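Local structure of flagellar protein FlgA (Thermotoga maritima, 3FRN) at residues T229-V233 against V243-N247; G155-E160 against V184-S189; I173-F178 against V198-V204; V146-R150 against E161-L165. The protein probably acts as a periplasmic chaperone in assembly of the P-ring of the flagellar basal body. All coordinates share one frame; numbering follows the deposited sequence.

Overall arrangement
The four contacts fall into two groups, all within the C-terminal family region of FlgA. Contacts 2, 3 and 4 build the SAF-type module, with contact 2 centred about 11 Å from contact 4 and contact 3 about 13 Å from each. V146 joins contact 4 to contact 3, probably through backbone hydrogen bonds from its N to F178 O and from L199 N to its O. V184 of contact 2 packs between them, touching F178, L199 and V146. Contact 1 stands apart in the later sheet: its centre is about 26 Å from that of contact 2, 35 Å from contact 3 and 37 Å from contact 4.

Contact 1 (T229-V233 against V243-N247); sequences TFVEV and VRAMN
E232 and M246 face each other as an antiparallel hydrogen-bonded pair, in strand segments whose axes approach to 4.7 Å with 119° between their N-to-C directions, far from fully antiparallel. The pair is held twice: E232 N donates to M246 O over 3.1 Å, and M246 N donates to E232 O over 3.0 Å, both with an N-H...O angle of 162°.

One step on, V233 and A245 form a non-hydrogen-bonded pair with their side chains on the buried face. The A245 methyl, CB, rests 3.4 Å from E232 O and 4.3 Å from V231 CG2. V233 and V243 cross at about a right angle, CG1 against CG1. Both of these methyls lie anti to their own backbone N, which sends them toward one another; their modelled separation of 3.2 Å is tighter than normal van der Waals contact and its exact value is doubtful. At the far end N247 CB lies 3.9 Å from V231 CG1, the two side chains sliding past each other in opposite directions.

V231 and A245 also reach L264 of strand 263-266, while E232 and M246 occupy the exposed face. The chemistry thus divides the hairpin in two: main-chain bonds set its register, and short aliphatic groups fasten one side to the strands that pack against it, 215-219 and 263-266.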
loop_
_atom_site.group_PDB
_atom_site.type_symbol
_atom_site.label_atom_id
_atom_site.label_comp_id
_atom_site.label_asym_id
_atom_site.label_seq_id
_atom_site.Cartn_x
_atom_site.Cartn_y
_atom_site.Cartn_z
ATOM N N THR A 229 46.570 -13.576 -12.796
ATOM C CA THR A 229 47.031 -13.326 -11.421
ATOM C C THR A 229 45.923 -12.927 -10.433
ATOM O O THR A 229 44.769 -12.767 -10.818
ATOM C CB THR A 229 48.136 -12.239 -11.403
ATOM O OG1 THR A 229 48.757 -12.202 -10.112
ATOM C CG2 THR A 229 47.559 -10.857 -11.735
ATOM N N PHE A 230 46.292 -12.770 -9.161
ATOM C CA PHE A 230 45.390 -12.255 -8.123
ATOM C C PHE A 230 45.685 -10.777 -7.843
ATOM O O PHE A 230 46.843 -10.361 -7.849
ATOM C CB PHE A 230 45.529 -13.063 -6.827
ATOM C CG PHE A 230 45.111 -14.504 -6.954
ATOM C CD1 PHE A 230 46.033 -15.483 -7.317
ATOM C CD2 PHE A 230 43.795 -14.883 -6.704
ATOM C CE1 PHE A 230 45.647 -16.814 -7.435
ATOM C CE2 PHE A 230 43.402 -16.213 -6.820
ATOM C CZ PHE A 230 44.330 -17.179 -7.185
ATOM N N VAL A 231 44.640 -9.986 -7.604
ATOM C CA VAL A 231 44.812 -8.558 -7.300
ATOM C C VAL A 231 44.068 -8.134 -6.037
ATOM O O VAL A 231 43.211 -8.867 -5.539
ATOM C CB VAL A 231 44.358 -7.647 -8.467
ATOM C CG1 VAL A 231 45.262 -7.817 -9.682
ATOM C CG2 VAL A 231 42.895 -7.904 -8.820
ATOM N N GLU A 232 44.404 -6.946 -5.528
ATOM C CA GLU A 232 43.691 -6.368 -4.394
ATOM C C GLU A 232 42.934 -5.108 -4.795
ATOM O O GLU A 232 43.531 -4.135 -5.263
ATOM C CB GLU A 232 44.627 -6.061 -3.229
ATOM C CG GLU A 232 43.892 -5.960 -1.899
ATOM C CD GLU A 232 44.654 -5.194 -0.833
ATOM O OE1 GLU A 232 44.164 -5.185 0.333
ATOM O OE2 GLU A 232 45.734 -4.602 -1.148
ATOM N N VAL A 233 41.624 -5.139 -4.568
ATOM C CA VAL A 233 40.695 -4.090 -4.994
ATOM C C VAL A 233 40.807 -2.803 -4.160
ATOM O O VAL A 233 40.868 -2.854 -2.928
ATOM C CB VAL A 233 39.240 -4.610 -4.962
ATOM C CG1 VAL A 233 38.420 -3.894 -5.978
ATOM C CG2 VAL A 233 39.181 -6.103 -5.266
ATOM N N VAL A 243 36.903 -0.929 -11.447
ATOM C CA VAL A 243 37.502 -0.642 -10.147
ATOM C C VAL A 243 39.037 -0.624 -10.238
ATOM O O VAL A 243 39.642 -1.481 -10.896
ATOM C CB VAL A 243 37.066 -1.679 -9.078
ATOM C CG1 VAL A 243 37.595 -1.288 -7.733
ATOM C CG2 VAL A 243 35.558 -1.759 -8.994
ATOM N N ARG A 244 39.655 0.357 -9.580
ATOM C CA ARG A 244 41.117 0.439 -9.484
ATOM C C ARG A 244 41.630 -0.638 -8.535
ATOM O O ARG A 244 40.953 -0.988 -7.570
ATOM C CB ARG A 244 41.534 1.828 -9.005
ATOM C CG ARG A 244 40.757 2.934 -9.691
ATOM C CD ARG A 244 40.879 4.253 -8.968
ATOM N NE ARG A 244 39.798 5.165 -9.336
ATOM C CZ ARG A 244 39.856 6.046 -10.333
ATOM N NH1 ARG A 244 40.947 6.146 -11.082
ATOM N NH2 ARG A 244 38.818 6.831 -10.582
ATOM N N ALA A 245 42.815 -1.172 -8.826
ATOM C CA ALA A 245 43.386 -2.276 -8.053
ATOM C C ALA A 245 44.915 -2.248 -8.076
ATOM O O ALA A 245 45.509 -1.510 -8.876
ATOM C CB ALA A 245 42.868 -3.619 -8.575
ATOM N N MET A 246 45.540 -3.053 -7.191
ATOM C CA MET A 246 47.010 -3.175 -7.166
ATOM C C MET A 246 47.478 -4.649 -7.144
ATOM O O MET A 246 47.087 -5.480 -6.199
ATOM C CB MET A 246 47.629 -2.425 -5.946
ATOM C CG MET A 246 49.151 -2.712 -5.726
ATOM S SD MET A 246 49.505 -2.947 -3.885
ATOM C CE MET A 246 49.882 -1.125 -3.307
ATOM N N ASN A 247 48.319 -4.930 -8.201
ATOM C CA ASN A 247 49.057 -6.197 -8.383
ATOM C C ASN A 247 49.224 -6.564 -9.863
ATOM O O ASN A 247 50.368 -7.031 -10.239
ATOM C CB ASN A 247 48.483 -7.394 -7.595
ATOM C CG ASN A 247 49.284 -7.687 -6.316
ATOM O OD1 ASN A 247 49.476 -8.847 -5.943
ATOM N ND2 ASN A 247 49.766 -6.632 -5.651
#

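Contact 2 (G155-E160 against V184-S189); sequences GDVIKE and VVGKIS
I158 points its side chain at the turn V184-K187, and traced outward its branches lie against the two carbonyl oxygens at the ends of the turn, those of V184 and K187. Its CB sits 3.6 Å from V184 O, with K187 O close by. CG1 moves to within 3.4 Å of K187 O; it lies anti to the carbonyl carbon of I158 (chi1 -45°), beside the same backbone N that bonds to that oxygen. The branch CG2 turns the other way, edging past V184 O toward V163. CD1, at the tip, ends 4.6 Å from S189 CB, a loose approach.

The polar frame round this residue is made of backbone. I158 N donates to K187 O over 2.8 Å, and I158 O receives G186 N over 3.0 Å, so both of its peptide groups are gripped. Further along, S189 N binds D156 O and G155 N binds S189 O. The bend itself is a type II beta turn closed by K187 N to V184 O, with G186 at its third position, where the positive phi suits glycine.

Outside this frame V185 CG1 lies 3.7 Å from E160 CG, and V157 CG2 meets I188 CG1 at 4.1 Å. Segment 155-160 is thereby laid along the chain that leaves helix 181-184 and enters strand 188-189, whose I188 bonds in turn to K205 of strand 204-205.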
loop_
_atom_site.group_PDB
_atom_site.type_symbol
_atom_site.label_atom_id
_atom_site.label_comp_id
_atom_site.label_asym_id
_atom_site.label_seq_id
_atom_site.Cartn_x
_atom_site.Cartn_y
_atom_site.Cartn_z
ATOM N N GLY A 155 25.499 2.478 5.816
ATOM C CA GLY A 155 26.494 1.425 5.631
ATOM C C GLY A 155 26.259 0.148 6.418
ATOM O O GLY A 155 26.934 -0.850 6.187
ATOM N N ASP A 156 25.307 0.168 7.347
ATOM C CA ASP A 156 24.978 -1.038 8.103
ATOM C C ASP A 156 24.342 -2.118 7.223
ATOM O O ASP A 156 23.481 -1.829 6.412
ATOM C CB ASP A 156 24.062 -0.705 9.288
ATOM C CG ASP A 156 24.816 -0.082 10.462
ATOM O OD1 ASP A 156 26.069 -0.006 10.401
ATOM O OD2 ASP A 156 24.158 0.329 11.449
ATOM N N VAL A 157 24.790 -3.359 7.380
ATOM C CA VAL A 157 24.129 -4.510 6.763
ATOM C C VAL A 157 22.891 -4.865 7.580
ATOM O O VAL A 157 22.968 -4.981 8.799
ATOM C CB VAL A 157 25.079 -5.745 6.687
ATOM C CG1 VAL A 157 24.316 -7.041 6.370
ATOM C CG2 VAL A 157 26.182 -5.512 5.671
ATOM N N ILE A 158 21.753 -5.024 6.912
ATOM C CA ILE A 158 20.542 -5.500 7.574
ATOM C C ILE A 158 20.650 -6.996 7.856
ATOM O O ILE A 158 20.925 -7.786 6.952
ATOM C CB ILE A 158 19.274 -5.266 6.714
ATOM C CG1 ILE A 158 19.255 -3.856 6.096
ATOM C CG2 ILE A 158 18.002 -5.590 7.515
ATOM C CD1 ILE A 158 18.876 -2.754 7.039
ATOM N N LYS A 159 20.441 -7.378 9.113
ATOM C CA LYS A 159 20.335 -8.788 9.483
ATOM C C LYS A 159 18.973 -9.083 10.103
ATOM O O LYS A 159 18.228 -8.159 10.440
ATOM C CB LYS A 159 21.480 -9.228 10.406
ATOM C CG LYS A 159 21.905 -8.234 11.487
ATOM C CD LYS A 159 23.126 -7.417 11.057
ATOM C CE LYS A 159 24.135 -7.247 12.188
ATOM N NZ LYS A 159 23.515 -6.912 13.502
ATOM N N GLU A 160 18.652 -10.368 10.247
ATOM C CA GLU A 160 17.331 -10.814 10.720
ATOM C C GLU A 160 16.934 -10.222 12.073
ATOM O O GLU A 160 15.752 -10.095 12.380
ATOM C CB GLU A 160 17.272 -12.342 10.789
ATOM C CG GLU A 160 17.687 -13.037 9.500
ATOM C CD GLU A 160 17.325 -14.512 9.472
ATOM O OE1 GLU A 160 16.656 -14.933 8.501
ATOM O OE2 GLU A 160 17.706 -15.253 10.411
ATOM N N VAL A 184 15.218 -8.376 2.428
ATOM C CA VAL A 184 16.031 -7.264 2.927
ATOM C C VAL A 184 17.353 -7.671 3.587
ATOM O O VAL A 184 18.281 -6.867 3.639
ATOM C CB VAL A 184 15.257 -6.381 3.920
ATOM C CG1 VAL A 184 15.536 -4.925 3.636
ATOM C CG2 VAL A 184 13.774 -6.638 3.820
ATOM N N VAL A 185 17.439 -8.894 4.112
ATOM C CA VAL A 185 18.684 -9.339 4.759
ATOM C C VAL A 185 19.846 -9.410 3.771
ATOM O O VAL A 185 19.721 -9.987 2.685
ATOM C CB VAL A 185 18.547 -10.687 5.524
ATOM C CG1 VAL A 185 17.831 -10.466 6.839
ATOM C CG2 VAL A 185 17.847 -11.756 4.675
ATOM N N GLY A 186 20.966 -8.808 4.157
ATOM C CA GLY A 186 22.124 -8.714 3.290
ATOM C C GLY A 186 22.233 -7.356 2.628
ATOM O O GLY A 186 23.296 -6.998 2.120
ATOM N N LYS A 187 21.136 -6.599 2.632
ATOM C CA LYS A 187 21.121 -5.265 2.048
ATOM C C LYS A 187 21.858 -4.293 2.948
ATOM O O LYS A 187 21.965 -4.504 4.151
ATOM C CB LYS A 187 19.690 -4.766 1.822
ATOM C CG LYS A 187 18.909 -5.491 0.727
ATOM C CD LYS A 187 19.061 -4.821 -0.621
ATOM C CE LYS A 187 18.340 -5.609 -1.714
ATOM N NZ LYS A 187 16.856 -5.443 -1.676
ATOM N N ILE A 188 22.345 -3.217 2.343
ATOM C CA ILE A 188 23.128 -2.204 3.030
ATOM C C ILE A 188 22.302 -0.917 3.108
ATOM O O ILE A 188 21.831 -0.422 2.094
ATOM C CB ILE A 188 24.485 -1.985 2.289
ATOM C CG1 ILE A 188 25.349 -3.244 2.417
ATOM C CG2 ILE A 188 25.234 -0.771 2.825
ATOM C CD1 ILE A 188 26.522 -3.284 1.485
ATOM N N SER A 189 22.119 -0.401 4.315
ATOM C CA SER A 189 21.375 0.832 4.531
ATOM C C SER A 189 22.053 2.047 3.894
ATOM O O SER A 189 23.250 2.263 4.063
ATOM C CB SER A 189 21.210 1.086 6.023
ATOM O OG SER A 189 20.387 2.220 6.242
#

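Contact 3 (I173-F178 against V198-V204); sequences IYGEPF and VLTADMV
F178 lays its ring obliquely against the backbone of 199-201. Its CG lies anti to the carbonyl carbon (chi1 -62°), which swings the ring back beside its own N and across the entry to the 3-10 segment 201-203. CE2 comes within 3.5 Å of T200 C, CD2 lies 4.0 Å from L199 CB, and CZ reaches V204 CG2 at 3.8 Å.

At the other end the aliphatic side chains take different attitudes. I173 crosses V198 at about a right angle, CD1 meeting CG1 at 4.0 Å, but slides past T200 in the opposite direction, its CG2 beside T200 CG2. Both loops belong to the SAF region, consistent with the beta-clip fold of that family, built from sharply bent beta ribbons; here F178 and L199 each bond through their backbones to V146 of strand 132-148.

Between the F178 ring and the I173 cluster the backbones are tied by A201 N donating to E176 O over 2.8 Å. The same oxygen takes a CA-H...O contact from T200 CA, and E176 OE1 ends 3.7 Å from the methyl CB of A201.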
loop_
_atom_site.group_PDB
_atom_site.type_symbol
_atom_site.label_atom_id
_atom_site.label_comp_id
_atom_site.label_asym_id
_atom_site.label_seq_id
_atom_site.Cartn_x
_atom_site.Cartn_y
_atom_site.Cartn_z
ATOM N N ILE A 173 2.177 4.125 2.300
ATOM C CA ILE A 173 3.628 4.044 2.419
ATOM C C ILE A 173 4.263 4.764 1.226
ATOM O O ILE A 173 3.887 4.526 0.067
ATOM C CB ILE A 173 4.103 2.568 2.459
ATOM C CG1 ILE A 173 3.664 1.897 3.766
ATOM C CG2 ILE A 173 5.624 2.468 2.285
ATOM C CD1 ILE A 173 3.782 0.372 3.751
ATOM N N TYR A 174 5.208 5.659 1.512
ATOM C CA TYR A 174 5.950 6.358 0.462
ATOM C C TYR A 174 7.170 5.543 0.077
ATOM O O TYR A 174 8.107 5.404 0.864
ATOM C CB TYR A 174 6.359 7.762 0.916
ATOM C CG TYR A 174 5.290 8.804 0.674
ATOM C CD1 TYR A 174 4.125 8.834 1.446
ATOM C CD2 TYR A 174 5.441 9.758 -0.329
ATOM C CE1 TYR A 174 3.141 9.784 1.223
ATOM C CE2 TYR A 174 4.460 10.719 -0.557
ATOM C CZ TYR A 174 3.315 10.725 0.220
ATOM O OH TYR A 174 2.344 11.676 -0.005
ATOM N N GLY A 175 7.147 5.006 -1.137
ATOM C CA GLY A 175 8.178 4.077 -1.586
ATOM C C GLY A 175 7.653 2.657 -1.601
ATOM O O GLY A 175 6.562 2.383 -1.104
ATOM N N GLU A 176 8.430 1.754 -2.177
ATOM C CA GLU A 176 8.043 0.353 -2.285
ATOM C C GLU A 176 8.537 -0.431 -1.060
ATOM O O GLU A 176 9.736 -0.535 -0.827
ATOM C CB GLU A 176 8.620 -0.228 -3.582
ATOM C CG GLU A 176 8.257 -1.674 -3.886
ATOM C CD GLU A 176 9.070 -2.250 -5.047
ATOM O OE1 GLU A 176 10.314 -2.079 -5.057
ATOM O OE2 GLU A 176 8.466 -2.877 -5.951
ATOM N N PRO A 177 7.609 -0.992 -0.272
ATOM C CA PRO A 177 8.003 -1.739 0.921
ATOM C C PRO A 177 8.485 -3.164 0.620
ATOM O O PRO A 177 8.456 -3.607 -0.536
ATOM C CB PRO A 177 6.713 -1.784 1.738
ATOM C CG PRO A 177 5.618 -1.740 0.711
ATOM C CD PRO A 177 6.146 -0.955 -0.459
ATOM N N PHE A 178 8.926 -3.867 1.660
ATOM C CA PHE A 178 9.319 -5.277 1.552
ATOM C C PHE A 178 8.325 -6.160 2.293
ATOM O O PHE A 178 7.807 -5.776 3.333
ATOM C CB PHE A 178 10.724 -5.497 2.122
ATOM C CG PHE A 178 11.800 -4.740 1.398
ATOM C CD1 PHE A 178 12.351 -5.240 0.234
ATOM C CD2 PHE A 178 12.255 -3.523 1.888
ATOM C CE1 PHE A 178 13.340 -4.540 -0.434
ATOM C CE2 PHE A 178 13.237 -2.813 1.223
ATOM C CZ PHE A 178 13.782 -3.322 0.070
ATOM N N VAL A 198 9.298 1.821 8.513
ATOM C CA VAL A 198 8.933 0.879 7.453
ATOM C C VAL A 198 10.001 0.945 6.391
ATOM O O VAL A 198 10.256 2.016 5.831
ATOM C CB VAL A 198 7.591 1.249 6.794
ATOM C CG1 VAL A 198 7.273 0.299 5.634
ATOM C CG2 VAL A 198 6.471 1.254 7.823
ATOM N N LEU A 199 10.623 -0.198 6.123
ATOM C CA LEU A 199 11.745 -0.265 5.207
ATOM C C LEU A 199 11.208 -0.173 3.799
ATOM O O LEU A 199 10.187 -0.772 3.492
ATOM C CB LEU A 199 12.525 -1.571 5.418
ATOM C CG LEU A 199 14.008 -1.424 5.767
ATOM C CD1 LEU A 199 14.255 -0.152 6.548
ATOM C CD2 LEU A 199 14.497 -2.608 6.581
ATOM N N THR A 200 11.865 0.616 2.956
ATOM C CA THR A 200 11.491 0.706 1.552
ATOM C C THR A 200 12.711 0.562 0.643
ATOM O O THR A 200 13.834 0.852 1.052
ATOM C CB THR A 200 10.744 2.031 1.200
ATOM O OG1 THR A 200 11.618 3.150 1.381
ATOM C CG2 THR A 200 9.477 2.223 2.043
ATOM N N ALA A 201 12.467 0.133 -0.595
ATOM C CA ALA A 201 13.508 -0.113 -1.587
ATOM C C ALA A 201 14.527 1.023 -1.746
ATOM O O ALA A 201 15.722 0.777 -1.921
ATOM C CB ALA A 201 12.867 -0.449 -2.924
ATOM N N ASP A 202 14.051 2.259 -1.637
ATOM C CA ASP A 202 14.879 3.443 -1.864
ATOM C C ASP A 202 15.825 3.769 -0.708
ATOM O O ASP A 202 16.612 4.710 -0.792
ATOM C CB ASP A 202 13.992 4.655 -2.165
ATOM C CG ASP A 202 12.861 4.817 -1.163
ATOM O OD1 ASP A 202 11.843 4.096 -1.278
ATOM O OD2 ASP A 202 12.987 5.675 -0.266
ATOM N N MET A 203 15.755 2.994 0.371
ATOM C CA MET A 203 16.563 3.274 1.559
ATOM C C MET A 203 17.751 2.344 1.698
ATOM O O MET A 203 18.632 2.551 2.542
ATOM C CB MET A 203 15.695 3.180 2.807
ATOM C CG MET A 203 14.479 4.067 2.738
ATOM S SD MET A 203 13.797 4.439 4.341
ATOM C CE MET A 203 13.189 2.872 4.823
ATOM N N VAL A 204 17.765 1.312 0.865
ATOM C CA VAL A 204 18.761 0.268 0.960
ATOM C C VAL A 204 19.412 0.068 -0.397
ATOM O O VAL A 204 18.889 0.507 -1.419
ATOM C CB VAL A 204 18.141 -1.071 1.462
ATOM C CG1 VAL A 204 17.545 -0.913 2.851
ATOM C CG2 VAL A 204 17.096 -1.598 0.490
#

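Contact 4 (V146-R150 against E161-L165); sequences VVLKR and EDVRL
K149 drapes its aliphatic chain over the backbone of 161-163 and crosses the side chain of R164 at a slant. Its CG is 3.4 Å from R164 NH1. CD lies 3.3 Å from V163 O and 3.4 Å from E161 O; the bend at chi3 (96°) then turns CE and NZ along E161 O. NZ remains beyond salt-bridge distance of E161 OE1.

R164 starts with CG between its backbone N and carbonyl carbon (chi1 66°) and runs extended to NE, carrying the guanidinium across to the other segment. There one face of the group looks onto L148 O, while NE makes a salt bridge with E166, a carboxylate that would probably offset the positive charge of R164 near K149.

On the buried side the contact is made by methyls. V146 CG1 meets V163 CG1 at 3.6 Å, and L148 CD2 touches the same V163 methyl. D162 is divided between two environments: OD2 accepts K159 N, whereas OD1 is buried without a polar partner in the model, R150 NH1 being 4.2 Å from OD1.

Backbone bonds fix the register. V147 and R164 form the antiparallel hydrogen-bonded pair, with V147 N to R164 O at 2.8 Å and a nearly straight return bond, and K149 N extends the pairing to D162 O over 2.7 Å. Two antiparallel strands, 132-148 and 163-169, joined by a connection without helix or strand, pair within the SAF region, an arrangement consistent with the beta-clip fold of that family.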
loop_
_atom_site.group_PDB
_atom_site.type_symbol
_atom_site.label_atom_id
_atom_site.label_comp_id
_atom_site.label_asym_id
_atom_site.label_seq_id
_atom_site.Cartn_x
_atom_site.Cartn_y
_atom_site.Cartn_z
ATOM N N VAL A 146 8.063 -5.118 6.255
ATOM C CA VAL A 146 9.258 -5.197 7.081
ATOM C C VAL A 146 9.504 -3.865 7.793
ATOM O O VAL A 146 9.659 -2.824 7.154
ATOM C CB VAL A 146 10.485 -5.619 6.229
ATOM C CG1 VAL A 146 11.781 -5.376 6.972
ATOM C CG2 VAL A 146 10.371 -7.084 5.830
ATOM N N VAL A 147 9.529 -3.913 9.123
ATOM C CA VAL A 147 9.679 -2.719 9.954
ATOM C C VAL A 147 10.894 -2.891 10.871
ATOM O O VAL A 147 11.157 -3.991 11.356
ATOM C CB VAL A 147 8.379 -2.451 10.778
ATOM C CG1 VAL A 147 8.596 -1.411 11.875
ATOM C CG2 VAL A 147 7.242 -2.015 9.861
ATOM N N LEU A 148 11.633 -1.807 11.095
ATOM C CA LEU A 148 12.828 -1.835 11.950
ATOM C C LEU A 148 12.569 -2.098 13.437
ATOM O O LEU A 148 11.717 -1.451 14.058
ATOM C CB LEU A 148 13.635 -0.546 11.780
ATOM C CG LEU A 148 14.451 -0.440 10.484
ATOM C CD1 LEU A 148 15.265 0.832 10.490
ATOM C CD2 LEU A 148 15.368 -1.643 10.299
ATOM N N LYS A 149 13.314 -3.057 13.992
ATOM C CA LYS A 149 13.335 -3.317 15.440
ATOM C C LYS A 149 14.273 -2.360 16.167
ATOM O O LYS A 149 14.082 -2.086 17.346
ATOM C CB LYS A 149 13.800 -4.748 15.745
ATOM C CG LYS A 149 12.746 -5.822 15.575
ATOM C CD LYS A 149 13.395 -7.174 15.320
ATOM C CE LYS A 149 13.555 -7.997 16.564
ATOM N NZ LYS A 149 14.083 -9.344 16.207
ATOM N N ARG A 150 15.293 -1.871 15.467
ATOM C CA ARG A 150 16.313 -1.029 16.089
ATOM C C ARG A 150 16.890 -0.006 15.115
ATOM O O ARG A 150 16.717 -0.130 13.903
ATOM C CB ARG A 150 17.428 -1.901 16.677
ATOM C CG ARG A 150 18.093 -2.816 15.663
ATOM C CD ARG A 150 18.772 -4.019 16.323
ATOM N NE ARG A 150 19.778 -3.663 17.327
ATOM C CZ ARG A 150 21.000 -3.195 17.062
ATOM N NH1 ARG A 150 21.396 -2.988 15.805
ATOM N NH2 ARG A 150 21.829 -2.921 18.065
ATOM N N GLU A 161 17.937 -9.848 12.863
ATOM C CA GLU A 161 17.727 -9.269 14.185
ATOM C C GLU A 161 17.301 -7.804 14.128
ATOM O O GLU A 161 16.800 -7.257 15.111
ATOM C CB GLU A 161 19.005 -9.401 15.018
ATOM C CG GLU A 161 18.753 -9.717 16.480
ATOM C CD GLU A 161 18.217 -11.127 16.690
ATOM O OE1 GLU A 161 17.443 -11.335 17.651
ATOM O OE2 GLU A 161 18.569 -12.029 15.897
ATOM N N ASP A 162 17.508 -7.171 12.979
ATOM C CA ASP A 162 17.217 -5.754 12.839
ATOM C C ASP A 162 15.750 -5.522 12.498
ATOM O O ASP A 162 15.217 -4.432 12.714
ATOM C CB ASP A 162 18.115 -5.121 11.767
ATOM C CG ASP A 162 19.608 -5.344 12.025
ATOM O OD1 ASP A 162 19.975 -5.864 13.105
ATOM O OD2 ASP A 162 20.420 -4.995 11.142
ATOM N N VAL A 163 15.095 -6.546 11.960
ATOM C CA VAL A 163 13.769 -6.357 11.381
ATOM C C VAL A 163 12.692 -7.298 11.914
ATOM O O VAL A 163 12.967 -8.440 12.299
ATOM C CB VAL A 163 13.800 -6.419 9.823
ATOM C CG1 VAL A 163 14.574 -5.237 9.243
ATOM C CG2 VAL A 163 14.384 -7.737 9.331
ATOM N N ARG A 164 11.465 -6.789 11.950
ATOM C CA ARG A 164 10.292 -7.603 12.208
ATOM C C ARG A 164 9.244 -7.328 11.131
ATOM O O ARG A 164 9.418 -6.446 10.288
ATOM C CB ARG A 164 9.719 -7.324 13.604
ATOM C CG ARG A 164 9.150 -5.927 13.775
ATOM C CD ARG A 164 8.442 -5.751 15.104
ATOM N NE ARG A 164 8.146 -4.339 15.332
ATOM C CZ ARG A 164 8.928 -3.506 16.013
ATOM N NH1 ARG A 164 10.053 -3.944 16.560
ATOM N NH2 ARG A 164 8.579 -2.235 16.156
ATOM N N LEU A 165 8.161 -8.092 11.174
ATOM C CA LEU A 165 7.077 -7.970 10.222
ATOM C C LEU A 165 5.887 -7.307 10.917
ATOM O O LEU A 165 5.549 -7.655 12.052
ATOM C CB LEU A 165 6.704 -9.360 9.713
ATOM C CG LEU A 165 6.360 -9.563 8.239
ATOM C CD1 LEU A 165 7.600 -9.491 7.349
ATOM C CD2 LEU A 165 5.670 -10.903 8.080
#